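Local structure of DNA replication initiator (Cdc21/Cdc54) (Methanothermobacter thermautotrophicus, 1LTL) at residues A[34-48]-A[86-98]. The protein is an archaeal MCM protein, probably an ATP-driven single-stranded DNA helicase of replication, represented here by its zinc-binding N-terminal part. Residues are numbered along the deposited sequence; the frame is centred on the assembly and turned at random.
Sequences AIEKYPNVRSIEVDY and NVDLNIRFSGISN
Val46 and Phe93 form a parallel bridge pair whose side chains point the same way, Val46 CG2 lying over one face of the Phe93 ring. Backbone bonds fix this register: Val46 N donates to Arg92 O (2.9 Å) and Ser94 N to Val46 O (2.9 Å), and Tyr48 N reaches Ser94 O at 3.0 Å, in the carbonyl plane. With CG anti to the backbone N (chi1 -175°), the Tyr48 ring extends along 95-97, where Ile96 CD1 sits over one face, 3.9 Å from the centroid, and Ser97 OG lies at the edge. Were Tyr48 an alanine, Ile96 CD1 would probably lose its CH-pi partner and Ala59 O its hydroxyl. On the other sheet face, Arg92 NE donates to Ser43 OG (2.9 Å, 165° at the hydrogen), which lies at the guanidinium edge, 8° out of its plane. Asp207 salt-bridges Arg92 NH2 through OD1 and hydrogen-bonds Ser43 OG through OD2; Arg92 NH1 bonds Asn242 O. Past helix 25-37, Val87 CG1 and Pro39 CB cover opposite faces of the Tyr38 ring. Thus the two-stranded sheet has an apolar face toward helices 58-64 and 66-77, and a polar one whose Arg92-Asp207 salt bridge links the MCM N-terminal domain to the OB domain.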
loop_
_atom_site.group_PDB
_atom_site.type_symbol
_atom_site.label_atom_id
_atom_site.label_comp_id
_atom_site.label_asym_id
_atom_site.label_seq_id
_atom_site.Cartn_x
_atom_site.Cartn_y
_atom_site.Cartn_z
ATOM N N ALA A 34 -9.830 40.640 38.930
ATOM C CA ALA A 34 -10.332 39.397 38.377
ATOM C C ALA A 34 -9.191 38.392 38.337
ATOM O O ALA A 34 -9.294 37.312 38.912
ATOM C CB ALA A 34 -10.877 39.632 36.989
ATOM N N ILE A 35 -8.098 38.745 37.669
ATOM C CA ILE A 35 -6.963 37.838 37.597
ATOM C C ILE A 35 -6.644 37.372 39.009
ATOM O O ILE A 35 -6.180 36.254 39.222
ATOM C CB ILE A 35 -5.720 38.530 37.024
ATOM C CG1 ILE A 35 -6.052 39.161 35.675
ATOM C CG2 ILE A 35 -4.588 37.516 36.872
ATOM C CD1 ILE A 35 -5.018 40.145 35.197
ATOM N N GLU A 36 -6.908 38.250 39.969
ATOM C CA GLU A 36 -6.655 37.978 41.377
ATOM C C GLU A 36 -7.585 36.893 41.923
ATOM O O GLU A 36 -7.127 35.879 42.462
ATOM C CB GLU A 36 -6.821 39.279 42.187
ATOM C CG GLU A 36 -6.534 39.188 43.703
ATOM C CD GLU A 36 -5.057 38.976 44.047
ATOM O OE1 GLU A 36 -4.215 39.808 43.634
ATOM O OE2 GLU A 36 -4.740 37.980 44.740
ATOM N N LYS A 37 -8.888 37.105 41.770
ATOM C CA LYS A 37 -9.891 36.165 42.272
ATOM C C LYS A 37 -10.011 34.821 41.547
ATOM O O LYS A 37 -10.742 33.940 42.004
ATOM C CB LYS A 37 -11.273 36.821 42.275
ATOM C CG LYS A 37 -11.466 37.971 43.258
ATOM C CD LYS A 37 -12.886 38.525 43.107
ATOM C CE LYS A 37 -13.255 39.537 44.177
ATOM N NZ LYS A 37 -13.274 38.921 45.533
ATOM N N TYR A 38 -9.311 34.653 40.432
ATOM C CA TYR A 38 -9.406 33.406 39.696
ATOM C C TYR A 38 -9.202 32.200 40.604
ATOM O O TYR A 38 -8.359 32.230 41.493
ATOM C CB TYR A 38 -8.365 33.361 38.589
ATOM C CG TYR A 38 -8.786 32.461 37.466
ATOM C CD1 TYR A 38 -9.861 32.808 36.656
ATOM C CD2 TYR A 38 -8.143 31.247 37.235
ATOM C CE1 TYR A 38 -10.291 31.974 35.645
ATOM C CE2 TYR A 38 -8.565 30.402 36.223
ATOM C CZ TYR A 38 -9.640 30.770 35.432
ATOM O OH TYR A 38 -10.074 29.936 34.429
ATOM N N PRO A 39 -9.997 31.138 40.410
ATOM C CA PRO A 39 -11.038 31.045 39.385
ATOM C C PRO A 39 -12.419 31.302 39.983
ATOM O O PRO A 39 -13.397 30.653 39.609
ATOM C CB PRO A 39 -10.901 29.620 38.899
ATOM C CG PRO A 39 -10.685 28.898 40.191
ATOM C CD PRO A 39 -9.650 29.784 40.893
ATOM N N ASN A 40 -12.493 32.233 40.925
ATOM C CA ASN A 40 -13.766 32.548 41.557
ATOM C C ASN A 40 -14.510 33.626 40.781
ATOM O O ASN A 40 -15.470 34.219 41.273
ATOM C CB ASN A 40 -13.539 33.010 42.989
ATOM C CG ASN A 40 -12.706 32.028 43.784
ATOM O OD1 ASN A 40 -13.042 30.843 43.880
ATOM N ND2 ASN A 40 -11.603 32.514 44.356
ATOM N N VAL A 41 -14.054 33.876 39.560
ATOM C CA VAL A 41 -14.700 34.866 38.727
ATOM C C VAL A 41 -14.791 34.464 37.264
ATOM O O VAL A 41 -15.888 34.242 36.750
ATOM C CB VAL A 41 -14.010 36.218 38.867
ATOM C CG1 VAL A 41 -14.321 36.804 40.228
ATOM C CG2 VAL A 41 -12.523 36.054 38.683
ATOM N N ARG A 42 -13.653 34.367 36.586
ATOM C CA ARG A 42 -13.657 33.978 35.170
ATOM C C ARG A 42 -14.052 35.100 34.196
ATOM O O ARG A 42 -13.469 35.217 33.120
ATOM C CB ARG A 42 -14.611 32.803 34.954
ATOM C CG ARG A 42 -14.408 31.649 35.891
ATOM C CD ARG A 42 -15.538 30.677 35.729
ATOM N NE ARG A 42 -15.601 29.770 36.855
ATOM C CZ ARG A 42 -16.594 28.915 37.077
ATOM N NH1 ARG A 42 -17.626 28.843 36.240
ATOM N NH2 ARG A 42 -16.555 28.131 38.152
ATOM N N SER A 43 -15.041 35.908 34.576
ATOM C CA SER A 43 -15.532 37.001 33.736
ATOM C C SER A 43 -14.973 38.389 34.044
ATOM O O SER A 43 -14.503 38.656 35.138
ATOM C CB SER A 43 -17.053 37.070 33.824
ATOM O OG SER A 43 -17.627 35.834 33.484
ATOM N N ILE A 44 -15.058 39.276 33.062
ATOM C CA ILE A 44 -14.591 40.649 33.182
ATOM C C ILE A 44 -15.496 41.412 32.254
ATOM O O ILE A 44 -15.306 41.385 31.044
ATOM C CB ILE A 44 -13.158 40.794 32.675
ATOM C CG1 ILE A 44 -12.210 40.057 33.623
ATOM C CG2 ILE A 44 -12.797 42.270 32.506
ATOM C CD1 ILE A 44 -10.752 40.108 33.202
ATOM N N GLU A 45 -16.482 42.092 32.810
ATOM C CA GLU A 45 -17.446 42.836 32.005
ATOM C C GLU A 45 -16.971 44.177 31.426
ATOM O O GLU A 45 -16.336 44.945 32.125
ATOM C CB GLU A 45 -18.662 43.058 32.865
ATOM C CG GLU A 45 -19.719 43.855 32.239
ATOM C CD GLU A 45 -20.863 43.990 33.188
ATOM O OE1 GLU A 45 -21.322 42.937 33.707
ATOM O OE2 GLU A 45 -21.296 45.141 33.421
ATOM N N VAL A 46 -17.266 44.466 30.160
ATOM C CA VAL A 46 -16.856 45.754 29.583
ATOM C C VAL A 46 -18.006 46.450 28.873
ATOM O O VAL A 46 -18.739 45.833 28.108
ATOM C CB VAL A 46 -15.664 45.630 28.594
ATOM C CG1 VAL A 46 -14.529 44.885 29.250
ATOM C CG2 VAL A 46 -16.095 44.961 27.323
ATOM N N ASP A 47 -18.170 47.742 29.133
ATOM C CA ASP A 47 -19.252 48.490 28.514
ATOM C C ASP A 47 -18.938 48.854 27.073
ATOM O O ASP A 47 -17.940 49.511 26.784
ATOM C CB ASP A 47 -19.541 49.761 29.303
ATOM C CG ASP A 47 -20.830 50.417 28.876
ATOM O OD1 ASP A 47 -20.929 50.846 27.705
ATOM O OD2 ASP A 47 -21.754 50.493 29.711
ATOM N N TYR A 48 -19.808 48.423 26.168
ATOM C CA TYR A 48 -19.646 48.697 24.749
ATOM C C TYR A 48 -19.342 50.180 24.516
ATOM O O TYR A 48 -18.390 50.518 23.813
ATOM C CB TYR A 48 -20.919 48.260 24.009
ATOM C CG TYR A 48 -20.849 48.378 22.508
ATOM C CD1 TYR A 48 -19.669 48.090 21.822
ATOM C CD2 TYR A 48 -21.959 48.786 21.772
ATOM C CE1 TYR A 48 -19.587 48.211 20.446
ATOM C CE2 TYR A 48 -21.889 48.907 20.386
ATOM C CZ TYR A 48 -20.696 48.619 19.732
ATOM O OH TYR A 48 -20.602 48.754 18.363
ATOM N N ASN A 86 -1.578 32.878 33.401
ATOM C CA ASN A 86 -2.408 32.324 32.329
ATOM C C ASN A 86 -3.806 32.963 32.387
ATOM O O ASN A 86 -4.053 33.992 31.757
ATOM C CB ASN A 86 -2.522 30.800 32.473
ATOM C CG ASN A 86 -3.155 30.136 31.254
ATOM O OD1 ASN A 86 -3.726 29.046 31.352
ATOM N ND2 ASN A 86 -3.040 30.785 30.095
ATOM N N VAL A 87 -4.707 32.344 33.150
ATOM C CA VAL A 87 -6.082 32.816 33.330
ATOM C C VAL A 87 -6.877 33.052 32.047
ATOM O O VAL A 87 -6.658 34.021 31.310
ATOM C CB VAL A 87 -6.129 34.115 34.166
ATOM C CG1 VAL A 87 -7.557 34.408 34.580
ATOM C CG2 VAL A 87 -5.260 33.973 35.393
ATOM N N ASP A 88 -7.805 32.146 31.785
ATOM C CA ASP A 88 -8.660 32.246 30.619
ATOM C C ASP A 88 -9.896 33.029 31.098
ATOM O O ASP A 88 -10.851 32.449 31.610
ATOM C CB ASP A 88 -9.055 30.832 30.137
ATOM C CG ASP A 88 -7.848 29.892 29.962
ATOM O OD1 ASP A 88 -6.948 30.207 29.148
ATOM O OD2 ASP A 88 -7.813 28.834 30.640
ATOM N N LEU A 89 -9.865 34.348 30.966
ATOM C CA LEU A 89 -10.992 35.150 31.406
ATOM C C LEU A 89 -12.030 35.319 30.318
ATOM O O LEU A 89 -11.720 35.270 29.133
ATOM C CB LEU A 89 -10.522 36.518 31.875
ATOM C CG LEU A 89 -10.033 36.487 33.315
ATOM C CD1 LEU A 89 -8.938 37.515 33.503
ATOM C CD2 LEU A 89 -11.188 36.735 34.256
ATOM N N ASN A 90 -13.273 35.516 30.722
ATOM C CA ASN A 90 -14.332 35.697 29.762
ATOM C C ASN A 90 -14.654 37.158 29.635
ATOM O O ASN A 90 -15.100 37.771 30.594
ATOM C CB ASN A 90 -15.585 34.975 30.217
ATOM C CG ASN A 90 -15.413 33.493 30.244
ATOM O OD1 ASN A 90 -16.114 32.803 30.975
ATOM N ND2 ASN A 90 -14.492 32.982 29.434
ATOM N N ILE A 91 -14.429 37.729 28.461
ATOM C CA ILE A 91 -14.768 39.125 28.274
ATOM C C ILE A 91 -16.244 39.187 27.887
ATOM O O ILE A 91 -16.649 38.593 26.903
ATOM C CB ILE A 91 -13.949 39.773 27.154
ATOM C CG1 ILE A 91 -12.473 39.847 27.526
ATOM C CG2 ILE A 91 -14.435 41.176 26.942
ATOM C CD1 ILE A 91 -11.750 38.541 27.506
ATOM N N ARG A 92 -17.059 39.885 28.663
ATOM C CA ARG A 92 -18.468 39.975 28.313
ATOM C C ARG A 92 -18.885 41.424 28.092
ATOM O O ARG A 92 -18.792 42.235 29.005
ATOM C CB ARG A 92 -19.328 39.371 29.412
ATOM C CG ARG A 92 -18.941 37.972 29.734
ATOM C CD ARG A 92 -19.904 37.322 30.689
ATOM N NE ARG A 92 -19.350 36.038 31.104
ATOM C CZ ARG A 92 -19.388 34.933 30.371
ATOM N NH1 ARG A 92 -19.974 34.956 29.184
ATOM N NH2 ARG A 92 -18.816 33.820 30.814
ATOM N N PHE A 93 -19.360 41.751 26.892
ATOM C CA PHE A 93 -19.772 43.118 26.601
ATOM C C PHE A 93 -21.184 43.450 26.992
ATOM O O PHE A 93 -22.096 42.665 26.775
ATOM C CB PHE A 93 -19.597 43.400 25.132
ATOM C CG PHE A 93 -18.242 43.103 24.657
ATOM C CD1 PHE A 93 -17.796 41.801 24.609
ATOM C CD2 PHE A 93 -17.377 44.124 24.324
ATOM C CE1 PHE A 93 -16.497 41.517 24.235
ATOM C CE2 PHE A 93 -16.065 43.855 23.945
ATOM C CZ PHE A 93 -15.626 42.550 23.901
ATOM N N SER A 94 -21.365 44.629 27.573
ATOM C CA SER A 94 -22.697 45.058 27.976
ATOM C C SER A 94 -23.187 46.260 27.163
ATOM O O SER A 94 -22.395 47.092 26.729
ATOM C CB SER A 94 -22.712 45.404 29.457
ATOM O OG SER A 94 -24.031 45.739 29.865
ATOM N N GLY A 95 -24.501 46.337 26.971
ATOM C CA GLY A 95 -25.072 47.425 26.205
ATOM C C GLY A 95 -24.635 47.393 24.750
ATOM O O GLY A 95 -23.771 48.166 24.314
ATOM N N ILE A 96 -25.227 46.483 23.990
ATOM C CA ILE A 96 -24.896 46.367 22.584
ATOM C C ILE A 96 -26.017 46.985 21.778
ATOM O O ILE A 96 -27.188 46.639 21.944
ATOM C CB ILE A 96 -24.677 44.884 22.185
ATOM C CG1 ILE A 96 -23.379 44.386 22.811
ATOM C CG2 ILE A 96 -24.561 44.735 20.670
ATOM C CD1 ILE A 96 -22.152 45.091 22.291
ATOM N N SER A 97 -25.643 47.926 20.920
ATOM C CA SER A 97 -26.594 48.642 20.076
ATOM C C SER A 97 -27.207 47.755 18.993
ATOM O O SER A 97 -28.364 47.949 18.593
ATOM C CB SER A 97 -25.891 49.831 19.425
ATOM O OG SER A 97 -24.676 49.409 18.831
ATOM N N ASN A 98 -26.424 46.781 18.531
ATOM C CA ASN A 98 -26.858 45.858 17.481
ATOM C C ASN A 98 -27.959 44.918 17.950
ATOM O O ASN A 98 -27.774 43.711 17.990
ATOM C CB ASN A 98 -25.669 45.036 16.991
ATOM C CG ASN A 98 -25.962 44.309 15.704
ATOM O OD1 ASN A 98 -25.221 43.425 15.291
ATOM N ND2 ASN A 98 -27.047 44.689 15.053
#